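Local coordinates for alanine racemase 1 (Caldanaerobacter subterraneus subsp. tengcongensis MB4, PDB 4Y2W), which belongs to the alanine racemase family, pairing an N-terminal TIM-barrel domain with a largely beta-stranded C-terminal domain in an assembly of two chains, at residues E24-I28 with R240-L244; I132-L136 with Q183-F187. The protein carries 1 engineered substitution. One frame throughout, in Å; residues are numbered along the deposited sequence.

Interaction 1: residues E24-I28 with R240-L244; sequences EIKKI and RKVEL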
# COMPACT_ATOMS: atom_id res chain seq x y z
N GLU A 24 -15.48 -20.72 -13.46
CA GLU A 24 -16.38 -21.23 -12.42
C GLU A 24 -17.63 -20.36 -12.28
O GLU A 24 -18.72 -20.87 -12.03
CB GLU A 24 -15.66 -21.32 -11.07
CG GLU A 24 -14.57 -22.37 -11.00
CD GLU A 24 -15.12 -23.78 -11.02
OE1 GLU A 24 -16.03 -24.08 -10.22
OE2 GLU A 24 -14.65 -24.60 -11.84
N ILE A 25 -17.47 -19.05 -12.44
CA ILE A 25 -18.60 -18.12 -12.33
C ILE A 25 -19.59 -18.33 -13.48
O ILE A 25 -20.80 -18.22 -13.28
CB ILE A 25 -18.13 -16.64 -12.30
CG1 ILE A 25 -17.17 -16.39 -11.13
CG2 ILE A 25 -19.33 -15.70 -12.20
CD1 ILE A 25 -17.72 -16.80 -9.78
N LYS A 26 -19.08 -18.63 -14.67
CA LYS A 26 -19.93 -18.91 -15.84
C LYS A 26 -20.82 -20.14 -15.64
O LYS A 26 -21.94 -20.19 -16.16
CB LYS A 26 -19.08 -19.08 -17.10
CG LYS A 26 -18.49 -17.77 -17.61
CD LYS A 26 -17.81 -17.93 -18.97
CE LYS A 26 -18.80 -17.93 -20.12
NZ LYS A 26 -19.53 -16.63 -20.25
N LYS A 27 -20.34 -21.13 -14.88
CA LYS A 27 -21.12 -22.32 -14.58
C LYS A 27 -22.32 -22.01 -13.69
O LYS A 27 -23.39 -22.60 -13.86
CB LYS A 27 -20.24 -23.38 -13.90
CG LYS A 27 -19.14 -23.94 -14.78
CD LYS A 27 -18.20 -24.83 -13.99
CE LYS A 27 -17.15 -25.48 -14.89
NZ LYS A 27 -16.24 -26.39 -14.14
N ILE A 28 -22.15 -21.06 -12.76
CA ILE A 28 -23.20 -20.68 -11.81
C ILE A 28 -24.32 -19.88 -12.49
O ILE A 28 -25.50 -20.10 -12.21
CB ILE A 28 -22.64 -19.85 -10.63
CG1 ILE A 28 -21.55 -20.63 -9.87
CG2 ILE A 28 -23.75 -19.42 -9.68
CD1 ILE A 28 -21.97 -22.02 -9.43
N ARG A 240 -20.39 -21.37 -1.27
CA ARG A 240 -19.08 -21.90 -1.70
C ARG A 240 -19.21 -23.14 -2.59
O ARG A 240 -18.41 -24.08 -2.47
CB ARG A 240 -18.16 -22.20 -0.50
CG ARG A 240 -17.99 -21.03 0.47
CD ARG A 240 -17.07 -21.37 1.63
NE ARG A 240 -16.80 -20.18 2.46
CZ ARG A 240 -15.60 -19.73 2.83
NH1 ARG A 240 -14.48 -20.37 2.48
NH2 ARG A 240 -15.51 -18.64 3.58
N LYS A 241 -20.19 -23.14 -3.48
CA LYS A 241 -20.44 -24.28 -4.37
C LYS A 241 -19.42 -24.34 -5.52
O LYS A 241 -19.31 -25.37 -6.20
CB LYS A 241 -21.88 -24.26 -4.90
CG LYS A 241 -22.11 -23.39 -6.14
CD LYS A 241 -23.59 -23.26 -6.48
CE LYS A 241 -24.19 -21.94 -6.01
NZ LYS A 241 -24.11 -21.76 -4.53
N VAL A 242 -18.70 -23.24 -5.74
CA VAL A 242 -17.65 -23.17 -6.76
C VAL A 242 -16.32 -23.73 -6.25
O VAL A 242 -16.07 -23.74 -5.04
CB VAL A 242 -17.44 -21.72 -7.26
CG1 VAL A 242 -18.74 -21.17 -7.83
CG2 VAL A 242 -16.91 -20.81 -6.16
N GLU A 243 -15.49 -24.20 -7.17
CA GLU A 243 -14.16 -24.73 -6.85
C GLU A 243 -13.07 -23.72 -7.23
O GLU A 243 -12.67 -23.64 -8.39
CB GLU A 243 -13.92 -26.04 -7.60
CG GLU A 243 -12.63 -26.75 -7.21
CD GLU A 243 -11.78 -27.17 -8.40
OE1 GLU A 243 -10.54 -27.09 -8.29
OE2 GLU A 243 -12.34 -27.57 -9.44
N LEU A 244 -12.59 -22.97 -6.24
CA LEU A 244 -11.60 -21.93 -6.49
C LEU A 244 -10.17 -22.46 -6.39
O LEU A 244 -9.89 -23.36 -5.59
CB LEU A 244 -11.79 -20.77 -5.51
CG LEU A 244 -13.14 -20.05 -5.59
CD1 LEU A 244 -13.29 -19.03 -4.47
CD2 LEU A 244 -13.33 -19.38 -6.95
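The last turn of helix 15-28 faces an irregular loop, R240-L244, and the backbones come nearest where the CA atoms of E24 and V242 lie 6.1 Å apart. From there E24 reaches across: its OE1 accepts a nearly straight hydrogen bond from E243 N at 3.1 Å (170°), a suitable job for a carboxylate beside a backbone NH in a segment with no regular secondary structure. Three residues on, K27 NZ meets E24 OE2 at 3.3 Å in a salt bridge. The branched side chains of I28 and V242 meet at 3.5 Å (CG1 to CG1), and I28 CD1 touches K241 CG at 3.6 Å, so lysine offers its methylenes here while its NZ pairs with E239. One turn back along the helix, H20 NE2 hydrogen-bonds E243 O. A buried acid with two partners and a small apolar patch thus fasten the chain between barrel strand 222-224 and C-terminal-domain strand 248-260 to the helix preceding the first barrel strand.

Interaction 2: residues I132-L136 with Q183-F187; sequences IDTGL and QFDKF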
# COMPACT_ATOMS: atom_id res chain seq x y z
N ILE A 132 -28.39 3.17 -8.78
CA ILE A 132 -29.52 3.32 -7.91
C ILE A 132 -29.17 2.92 -6.49
O ILE A 132 -28.59 1.89 -6.26
CB ILE A 132 -30.69 2.48 -8.42
CG1 ILE A 132 -30.90 2.72 -9.90
CG2 ILE A 132 -31.96 2.82 -7.68
CD1 ILE A 132 -31.36 4.11 -10.22
N ASP A 133 -29.55 3.74 -5.54
CA ASP A 133 -29.31 3.43 -4.14
C ASP A 133 -30.54 2.75 -3.55
O ASP A 133 -31.53 3.41 -3.23
CB ASP A 133 -28.97 4.72 -3.38
CG ASP A 133 -28.33 4.45 -2.04
OD1 ASP A 133 -28.66 3.42 -1.40
OD2 ASP A 133 -27.49 5.28 -1.62
N THR A 134 -30.47 1.43 -3.40
CA THR A 134 -31.60 0.64 -2.92
C THR A 134 -31.53 0.31 -1.43
O THR A 134 -32.37 -0.43 -0.93
CB THR A 134 -31.72 -0.68 -3.71
OG1 THR A 134 -30.46 -1.37 -3.70
CG2 THR A 134 -32.12 -0.41 -5.15
N GLY A 135 -30.54 0.87 -0.72
CA GLY A 135 -30.37 0.58 0.71
C GLY A 135 -28.99 0.86 1.29
O GLY A 135 -28.87 1.21 2.47
N LEU A 136 -27.95 0.70 0.47
CA LEU A 136 -26.56 0.86 0.90
C LEU A 136 -26.20 2.27 1.38
O LEU A 136 -25.27 2.44 2.18
CB LEU A 136 -25.63 0.43 -0.24
CG LEU A 136 -24.11 0.44 -0.02
CD1 LEU A 136 -23.68 -0.55 1.05
CD2 LEU A 136 -23.40 0.14 -1.33
N GLN A 183 -34.13 -4.97 -1.31
CA GLN A 183 -33.36 -4.10 -2.21
C GLN A 183 -33.63 -4.46 -3.67
O GLN A 183 -33.73 -3.57 -4.52
CB GLN A 183 -31.86 -4.20 -1.93
CG GLN A 183 -31.41 -3.60 -0.61
CD GLN A 183 -29.90 -3.52 -0.49
OE1 GLN A 183 -29.28 -4.30 0.23
NE2 GLN A 183 -29.30 -2.58 -1.21
N PHE A 184 -33.72 -5.75 -3.94
CA PHE A 184 -33.98 -6.23 -5.30
C PHE A 184 -35.34 -5.76 -5.82
O PHE A 184 -35.43 -5.25 -6.93
CB PHE A 184 -33.90 -7.76 -5.34
CG PHE A 184 -34.02 -8.33 -6.72
CD1 PHE A 184 -32.93 -8.33 -7.58
CD2 PHE A 184 -35.21 -8.88 -7.17
CE1 PHE A 184 -33.03 -8.85 -8.86
CE2 PHE A 184 -35.32 -9.40 -8.44
CZ PHE A 184 -34.23 -9.39 -9.29
N ASP A 185 -36.37 -5.91 -5.00
CA ASP A 185 -37.73 -5.49 -5.38
C ASP A 185 -37.80 -4.00 -5.68
O ASP A 185 -38.33 -3.60 -6.72
CB ASP A 185 -38.74 -5.87 -4.29
CG ASP A 185 -38.97 -7.38 -4.18
OD1 ASP A 185 -38.44 -8.14 -5.02
OD2 ASP A 185 -39.69 -7.80 -3.26
N LYS A 186 -37.27 -3.16 -4.78
CA LYS A 186 -37.22 -1.71 -5.01
C LYS A 186 -36.61 -1.40 -6.37
O LYS A 186 -37.13 -0.57 -7.12
CB LYS A 186 -36.39 -1.02 -3.94
CG LYS A 186 -37.09 -0.85 -2.61
CD LYS A 186 -36.33 0.13 -1.73
CE LYS A 186 -36.91 0.19 -0.33
NZ LYS A 186 -36.17 1.15 0.54
N PHE A 187 -35.50 -2.07 -6.67
CA PHE A 187 -34.78 -1.90 -7.92
C PHE A 187 -35.68 -2.24 -9.11
O PHE A 187 -35.86 -1.43 -10.01
CB PHE A 187 -33.52 -2.77 -7.93
CG PHE A 187 -32.58 -2.49 -9.06
CD1 PHE A 187 -32.06 -1.22 -9.25
CD2 PHE A 187 -32.20 -3.50 -9.93
CE1 PHE A 187 -31.19 -0.95 -10.30
CE2 PHE A 187 -31.32 -3.24 -10.98
CZ PHE A 187 -30.82 -1.97 -11.16
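In a TIM barrel the loops that follow the C-terminal ends of the strands surround the ligand site, and I132-L136, just after strand 126-131, is such a loop; helix 177-195, which comes after the next strand, lines its flank. At the heart of the contact is T134, and the backbones come closest here, T134 CA lying 5.1 Å from Q183 CA. Q183 NE2 donates to T134 OG1 at 3.0 Å (149°), and the same hydroxyl bonds S167. The amide of glutamine can donate and accept at once, so its OE1 also takes the backbone NH of A170, linking two loops of the barrel. The methyl of T134 faces the apolar side: CG2 lies 3.9 Å from F187 CB. Between the barrel and its outer helix, I132 CG1 meets the edge of the F187 ring at CE1, 3.7 Å away, and both residues also pack on I165. The loop is shaped by an Asx turn, D133 OD1 accepting from G135 N at 3.2 Å and also from G137 N. G135 has phi 160°, where a CB would jam against the preceding carbonyl oxygen and crowd Q183 NE2, hence the glycine. Beyond it the side chain of L136 is about 7 Å from a bound alanine and packs on Y268 of the second subunit, a residue of an alanine pocket. A directional bond thus joins T134 to helix 177-195 beside the apolar I132-F187 contact, four residues before pocket residue R138.

Overall arrangement
From the N terminus the chain runs through helix 15-28, at whose end residues 24-28 await a partner more than two hundred residues later. It then builds the eight-stranded parallel barrel. Midway, interaction 2 closes a short loop of 46 residues, joining the turn after strand 126-131 to helix 177-195, two consecutive beta-alpha units. The barrel is completed by strand 222-224, and only then do residues 240-244 close interaction 1, so the second contact is nested within the first. Their centres are 26 Å apart and their nearest atoms about 14 Å. One contact is local to the barrel; the other ties the helix that precedes the first barrel strand to the passage into the C-terminal domain.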